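Local coordinates for uncharacterized HTH-type transcriptional regulator yydK (Bacillus subtilis subsp. subtilis, PDB 3BWG), which probably binds DNA through a GntR-type helix-turn-helix domain and regulates transcription, with a UTRA domain following it in the chain, at residues R130-Q135 with Y225-F230; E187-Y192 with L199-I204. One frame throughout, in Å; residues are numbered along the deposited sequence.

Interaction 1: residues R130-Q135 with Y225-F230; sequences RYINGQ and YEQSQF. With EDO (1,2-ethanediol), chain I.
The beta hairpin of strands 123-132 and 135-145 in the UTRA domain turns at Ile132 to Gln135, and both ends of this turn touch Gln227. The turn is type I', with Asn133 and Gly134 at its corner, both at positive phi. Gln135 N bonds to Ile132 O at 3.3 Å, closing the turn, and Ile132 N to Gln135 O at 2.8 Å.

Ile132 points at the loop 225-230. Its CD1 methyl lies 3.4 Å from Gln227 O and 3.7 Å from Gln227 CB. Gln135 meets the same residue further out, with its CB 3.7 Å from Gln227 CD. Both glutamines bend at chi2, near -70°, and cross at a slant; Gln135 OE1 and Gln227 NE2 stay 4.0 Å apart. The amide planes are 27° apart, and no hydrogen bond joins them. This surface contact is van der Waals.

One residue on, Ser228 OG takes a 2.6 Å hydrogen bond from O1 of a 1,2-ethanediol, probably from the crystallisation liquor.

Ile132 also rests on Val95 of strand 95-105 and on Leu137 of strand 135-145. The loop leads from strand 215-224 to strand 230-234, where Phe230 pairs in an antiparallel ladder with a strand of the second subunit.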
loop_
_atom_site.group_PDB
_atom_site.type_symbol
_atom_site.label_atom_id
_atom_site.label_comp_id
_atom_site.label_asym_id
_atom_site.label_seq_id
_atom_site.Cartn_x
_atom_site.Cartn_y
_atom_site.Cartn_z
ATOM N N ARG B 130 -18.520 -4.236 11.369
ATOM C CA ARG B 130 -18.918 -3.970 9.991
ATOM C C ARG B 130 -19.144 -5.275 9.222
ATOM O O ARG B 130 -18.566 -6.296 9.577
ATOM C CB ARG B 130 -17.926 -3.027 9.313
ATOM C CG ARG B 130 -17.449 -1.886 10.217
ATOM C CD ARG B 130 -16.740 -0.808 9.393
ATOM N NE ARG B 130 -17.745 -0.104 8.562
ATOM C CZ ARG B 130 -17.441 0.679 7.529
ATOM N NH1 ARG B 130 -16.159 0.875 7.203
ATOM N NH2 ARG B 130 -18.415 1.292 6.843
ATOM N N TYR B 131 -20.026 -5.236 8.213
ATOM C CA TYR B 131 -20.452 -6.423 7.448
ATOM C C TYR B 131 -20.372 -6.210 5.927
ATOM O O TYR B 131 -20.697 -5.130 5.417
ATOM C CB TYR B 131 -21.892 -6.828 7.783
ATOM C CG TYR B 131 -22.162 -7.120 9.231
ATOM C CD1 TYR B 131 -22.414 -8.425 9.680
ATOM C CD2 TYR B 131 -22.202 -6.083 10.161
ATOM C CE1 TYR B 131 -22.674 -8.686 11.067
ATOM C CE2 TYR B 131 -22.456 -6.313 11.504
ATOM C CZ TYR B 131 -22.671 -7.590 11.963
ATOM O OH TYR B 131 -22.896 -7.727 13.320
ATOM N N ILE B 132 -19.934 -7.234 5.203
ATOM C CA ILE B 132 -19.958 -7.205 3.737
ATOM C C ILE B 132 -20.822 -8.331 3.309
ATOM O O ILE B 132 -20.534 -9.496 3.608
ATOM C CB ILE B 132 -18.539 -7.283 3.053
ATOM C CG1 ILE B 132 -17.502 -8.076 3.888
ATOM C CG2 ILE B 132 -18.035 -5.893 2.751
ATOM C CD1 ILE B 132 -17.410 -9.567 3.565
ATOM N N ASN B 133 -21.938 -7.974 2.678
ATOM C CA ASN B 133 -22.960 -8.933 2.252
ATOM C C ASN B 133 -23.379 -9.925 3.321
ATOM O O ASN B 133 -23.269 -11.135 3.123
ATOM C CB ASN B 133 -22.508 -9.661 0.977
ATOM C CG ASN B 133 -22.681 -8.795 -0.270
ATOM O OD1 ASN B 133 -23.813 -8.577 -0.740
ATOM N ND2 ASN B 133 -21.567 -8.279 -0.797
ATOM N N GLY B 134 -23.831 -9.404 4.465
ATOM C CA GLY B 134 -24.431 -10.242 5.520
ATOM C C GLY B 134 -23.434 -11.016 6.382
ATOM O O GLY B 134 -23.820 -11.681 7.353
ATOM N N GLN B 135 -22.153 -10.933 6.035
ATOM C CA GLN B 135 -21.115 -11.606 6.791
ATOM C C GLN B 135 -20.240 -10.532 7.462
ATOM O O GLN B 135 -20.144 -9.387 6.969
ATOM C CB GLN B 135 -20.329 -12.522 5.859
ATOM C CG GLN B 135 -21.205 -13.566 5.112
ATOM C CD GLN B 135 -21.693 -14.698 6.021
ATOM O OE1 GLN B 135 -21.058 -15.026 7.027
ATOM N NE2 GLN B 135 -22.827 -15.302 5.668
ATOM N N TYR B 225 -10.621 -13.092 8.820
ATOM C CA TYR B 225 -9.720 -13.714 7.849
ATOM C C TYR B 225 -10.425 -14.512 6.741
ATOM O O TYR B 225 -9.858 -14.724 5.668
ATOM C CB TYR B 225 -8.651 -14.586 8.558
ATOM C CG TYR B 225 -9.109 -15.965 8.950
ATOM C CD1 TYR B 225 -8.740 -17.071 8.205
ATOM C CD2 TYR B 225 -9.917 -16.160 10.067
ATOM C CE1 TYR B 225 -9.163 -18.367 8.553
ATOM C CE2 TYR B 225 -10.371 -17.449 10.436
ATOM C CZ TYR B 225 -9.971 -18.536 9.675
ATOM O OH TYR B 225 -10.365 -19.787 10.028
ATOM N N GLU B 226 -11.663 -14.923 6.985
ATOM C CA GLU B 226 -12.411 -15.682 5.978
ATOM C C GLU B 226 -13.200 -14.814 5.015
ATOM O O GLU B 226 -13.782 -15.342 4.082
ATOM C CB GLU B 226 -13.440 -16.652 6.615
ATOM C CG GLU B 226 -12.999 -17.430 7.782
ATOM C CD GLU B 226 -13.987 -18.577 8.075
ATOM O OE1 GLU B 226 -15.192 -18.315 8.355
ATOM O OE2 GLU B 226 -13.541 -19.738 7.975
ATOM N N GLN B 227 -13.286 -13.509 5.271
ATOM C CA GLN B 227 -14.205 -12.647 4.496
ATOM C C GLN B 227 -13.470 -11.412 3.922
ATOM O O GLN B 227 -14.103 -10.467 3.427
ATOM C CB GLN B 227 -15.403 -12.189 5.340
ATOM C CG GLN B 227 -16.265 -13.287 5.969
ATOM C CD GLN B 227 -17.075 -14.040 4.935
ATOM O OE1 GLN B 227 -17.347 -13.517 3.873
ATOM N NE2 GLN B 227 -17.439 -15.289 5.237
ATOM N N SER B 228 -12.149 -11.427 3.982
ATOM C CA SER B 228 -11.361 -10.238 3.554
ATOM C C SER B 228 -9.975 -10.619 3.050
ATOM O O SER B 228 -9.401 -11.638 3.460
ATOM C CB SER B 228 -11.285 -9.236 4.695
ATOM O OG SER B 228 -10.561 -9.812 5.747
ATOM N N GLN B 229 -9.493 -9.860 2.079
ATOM C CA GLN B 229 -8.145 -9.993 1.562
ATOM C C GLN B 229 -7.966 -8.710 0.842
ATOM O O GLN B 229 -8.964 -8.164 0.360
ATOM C CB GLN B 229 -7.985 -11.133 0.571
ATOM C CG GLN B 229 -9.123 -11.300 -0.439
ATOM C CD GLN B 229 -10.245 -12.127 0.121
ATOM O OE1 GLN B 229 -9.994 -13.171 0.723
ATOM N NE2 GLN B 229 -11.478 -11.689 -0.059
ATOM N N PHE B 230 -6.706 -8.253 0.743
ATOM C CA PHE B 230 -6.376 -6.852 0.394
ATOM C C PHE B 230 -5.411 -6.710 -0.763
ATOM O O PHE B 230 -4.562 -7.552 -0.962
ATOM C CB PHE B 230 -5.833 -6.082 1.619
ATOM C CG PHE B 230 -6.761 -6.149 2.797
ATOM C CD1 PHE B 230 -7.749 -5.177 2.980
ATOM C CD2 PHE B 230 -6.666 -7.194 3.704
ATOM C CE1 PHE B 230 -8.671 -5.267 4.011
ATOM C CE2 PHE B 230 -7.576 -7.283 4.777
ATOM C CZ PHE B 230 -8.599 -6.294 4.899
HETATM C C1 EDO I . -7.817 -11.250 7.159
HETATM O O1 EDO I . -8.067 -10.343 6.128
HETATM C C2 EDO I . -8.227 -10.529 8.412
HETATM O O2 EDO I . -7.911 -11.422 9.440
#

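Interaction 2: residues E187-Y192 with L199-I204; sequences EEEAEY and LPKLYI. With EDO (1,2-ethanediol), chain I.
Glu189 and Lys201 form a salt bridge between helix 187-193 and strand 200-210. Lys201 NZ donates a hydrogen bond to Glu189 OE2 at 2.8 Å. The bond uses the syn lone pair of OE2, on the side of the other carboxylate oxygen. NZ is also 3.4 Å from Glu189 OE1, so the ammonium group sits close to both oxygens.

The two side chains meet at about a right angle. Glu189 is extended beyond CG, with chi2 169°, and carries its carboxylate well clear of the helix. Lys201 runs nearly straight through chi2 and chi3, which brings its CD past Glu189 OE2 at 3.4 Å, and the bend at chi4 sets NZ against the same oxygen.

Both charged groups have weaker second partners. Glu189 OE1 has a weak hydrogen bond with Ser222 OG of strand 215-224, and Lys201 NZ has one with Gln184 O at the end of strand 173-184.

Next along the strand, Leu202 N donates to O2 of a 1,2-ethanediol at 2.7 Å, with an N-H...O angle of 154°. The diol also lies against the leucine side chain, its C2 being 3.4 Å from Leu202 CB. Leu202 itself packs on Leu180 and Val182 of the neighbouring strand.

Little surface is buried between the two segments, 87 Å² in all. The helix is thus joined to this part of the strand mainly by charge. The nearby lysine would be expected to stabilise the ionised form of Glu189.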
loop_
_atom_site.group_PDB
_atom_site.type_symbol
_atom_site.label_atom_id
_atom_site.label_comp_id
_atom_site.label_asym_id
_atom_site.label_seq_id
_atom_site.Cartn_x
_atom_site.Cartn_y
_atom_site.Cartn_z
ATOM N N GLU B 187 -11.320 -13.637 22.688
ATOM C CA GLU B 187 -12.732 -14.033 22.885
ATOM C C GLU B 187 -13.681 -12.955 22.423
ATOM O O GLU B 187 -14.670 -13.238 21.755
ATOM C CB GLU B 187 -13.072 -14.391 24.359
ATOM C CG GLU B 187 -12.209 -15.444 24.994
ATOM C CD GLU B 187 -12.507 -16.850 24.503
ATOM O OE1 GLU B 187 -13.645 -17.097 24.025
ATOM O OE2 GLU B 187 -11.603 -17.717 24.614
ATOM N N GLU B 188 -13.383 -11.726 22.806
ATOM C CA GLU B 188 -14.238 -10.619 22.450
ATOM C C GLU B 188 -14.253 -10.383 20.925
ATOM O O GLU B 188 -15.327 -10.244 20.328
ATOM C CB GLU B 188 -13.815 -9.363 23.200
ATOM C CG GLU B 188 -14.881 -8.283 23.178
ATOM C CD GLU B 188 -14.331 -6.906 23.485
ATOM O OE1 GLU B 188 -15.159 -5.962 23.652
ATOM O OE2 GLU B 188 -13.079 -6.771 23.555
ATOM N N GLU B 189 -13.074 -10.336 20.292
ATOM C CA GLU B 189 -13.041 -10.239 18.831
ATOM C C GLU B 189 -13.738 -11.423 18.141
ATOM O O GLU B 189 -14.533 -11.213 17.216
ATOM C CB GLU B 189 -11.608 -10.115 18.343
ATOM C CG GLU B 189 -10.922 -8.891 18.901
ATOM C CD GLU B 189 -9.439 -8.876 18.650
ATOM O OE1 GLU B 189 -8.842 -7.776 18.784
ATOM O OE2 GLU B 189 -8.877 -9.935 18.292
ATOM N N ALA B 190 -13.442 -12.652 18.587
ATOM C CA ALA B 190 -14.038 -13.845 17.996
ATOM C C ALA B 190 -15.572 -13.815 18.063
ATOM O O ALA B 190 -16.259 -14.179 17.100
ATOM C CB ALA B 190 -13.512 -15.115 18.669
ATOM N N GLU B 191 -16.102 -13.362 19.192
ATOM C CA GLU B 191 -17.542 -13.272 19.360
ATOM C C GLU B 191 -18.193 -12.204 18.432
ATOM O O GLU B 191 -19.205 -12.478 17.761
ATOM C CB GLU B 191 -17.881 -13.075 20.839
ATOM C CG GLU B 191 -19.238 -12.436 21.096
ATOM C CD GLU B 191 -19.804 -12.761 22.457
ATOM O OE1 GLU B 191 -19.158 -13.511 23.240
ATOM O OE2 GLU B 191 -20.927 -12.266 22.738
ATOM N N TYR B 192 -17.615 -11.004 18.381
ATOM C CA TYR B 192 -18.086 -9.983 17.412
ATOM C C TYR B 192 -18.020 -10.483 15.962
ATOM O O TYR B 192 -18.954 -10.259 15.174
ATOM C CB TYR B 192 -17.283 -8.689 17.532
ATOM C CG TYR B 192 -17.574 -7.879 18.765
ATOM C CD1 TYR B 192 -18.885 -7.496 19.085
ATOM C CD2 TYR B 192 -16.537 -7.462 19.603
ATOM C CE1 TYR B 192 -19.159 -6.751 20.233
ATOM C CE2 TYR B 192 -16.804 -6.713 20.750
ATOM C CZ TYR B 192 -18.109 -6.352 21.052
ATOM O OH TYR B 192 -18.339 -5.597 22.180
ATOM N N LEU B 199 -8.148 -18.243 16.329
ATOM C CA LEU B 199 -8.048 -18.189 14.870
ATOM C C LEU B 199 -7.326 -16.901 14.455
ATOM O O LEU B 199 -7.225 -15.968 15.263
ATOM C CB LEU B 199 -9.434 -18.370 14.206
ATOM C CG LEU B 199 -10.074 -19.754 14.476
ATOM C CD1 LEU B 199 -11.492 -19.799 13.954
ATOM C CD2 LEU B 199 -9.263 -20.907 13.874
ATOM N N PRO B 200 -6.783 -16.863 13.215
ATOM C CA PRO B 200 -5.968 -15.743 12.720
ATOM C C PRO B 200 -6.761 -14.468 12.494
ATOM O O PRO B 200 -7.958 -14.512 12.133
ATOM C CB PRO B 200 -5.450 -16.244 11.370
ATOM C CG PRO B 200 -5.731 -17.699 11.343
ATOM C CD PRO B 200 -6.925 -17.915 12.194
ATOM N N LYS B 201 -6.096 -13.332 12.687
ATOM C CA LYS B 201 -6.662 -12.025 12.276
ATOM C C LYS B 201 -5.556 -11.111 11.760
ATOM O O LYS B 201 -4.397 -11.188 12.199
ATOM C CB LYS B 201 -7.362 -11.315 13.449
ATOM C CG LYS B 201 -6.429 -11.183 14.637
ATOM C CD LYS B 201 -6.800 -10.102 15.585
ATOM C CE LYS B 201 -5.627 -9.851 16.493
ATOM N NZ LYS B 201 -6.094 -9.559 17.844
ATOM N N LEU B 202 -5.937 -10.267 10.821
ATOM C CA LEU B 202 -5.169 -9.100 10.472
ATOM C C LEU B 202 -5.677 -7.952 11.331
ATOM O O LEU B 202 -6.889 -7.695 11.430
ATOM C CB LEU B 202 -5.333 -8.761 9.000
ATOM C CG LEU B 202 -4.520 -7.607 8.407
ATOM C CD1 LEU B 202 -2.962 -7.731 8.564
ATOM C CD2 LEU B 202 -4.995 -7.354 6.931
ATOM N N TYR B 203 -4.723 -7.325 11.996
ATOM C CA TYR B 203 -4.993 -6.278 12.927
ATOM C C TYR B 203 -4.257 -5.025 12.461
ATOM O O TYR B 203 -3.037 -4.985 12.404
ATOM C CB TYR B 203 -4.539 -6.709 14.338
ATOM C CG TYR B 203 -4.566 -5.558 15.303
ATOM C CD1 TYR B 203 -5.769 -4.890 15.551
ATOM C CD2 TYR B 203 -3.402 -5.092 15.926
ATOM C CE1 TYR B 203 -5.824 -3.782 16.396
ATOM C CE2 TYR B 203 -3.451 -3.985 16.803
ATOM C CZ TYR B 203 -4.682 -3.353 17.026
ATOM O OH TYR B 203 -4.835 -2.279 17.880
ATOM N N ILE B 204 -5.009 -4.002 12.095
ATOM C CA ILE B 204 -4.411 -2.776 11.530
ATOM C C ILE B 204 -4.735 -1.593 12.397
ATOM O O ILE B 204 -5.915 -1.411 12.768
ATOM C CB ILE B 204 -4.974 -2.493 10.084
ATOM C CG1 ILE B 204 -4.835 -3.747 9.205
ATOM C CG2 ILE B 204 -4.341 -1.164 9.430
ATOM C CD1 ILE B 204 -5.261 -3.551 7.801
HETATM C C1 EDO I . -7.817 -11.250 7.159
HETATM O O1 EDO I . -8.067 -10.343 6.128
HETATM C C2 EDO I . -8.227 -10.529 8.412
HETATM O O2 EDO I . -7.911 -11.422 9.440
#

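The chain first passes the N-terminal helix-turn-helix region, then enters the UTRA domain and reaches the hairpin turn at 130-135. It continues through strands 135-145 and 173-184 to helix 187-193. Interaction 2 closes a short loop there, joining the helix to strand 200-210 after six intervening residues. The chain then runs along strand 215-224 into the loop 225-230, where interaction 1 closes a span of 89 residues. The smaller loop lies wholly within the larger. The two contacts meet directly: Tyr225 packs on Leu199 and Pro200, and Phe230 on Leu202. One 1,2-ethanediol touches both, and both border the second subunit.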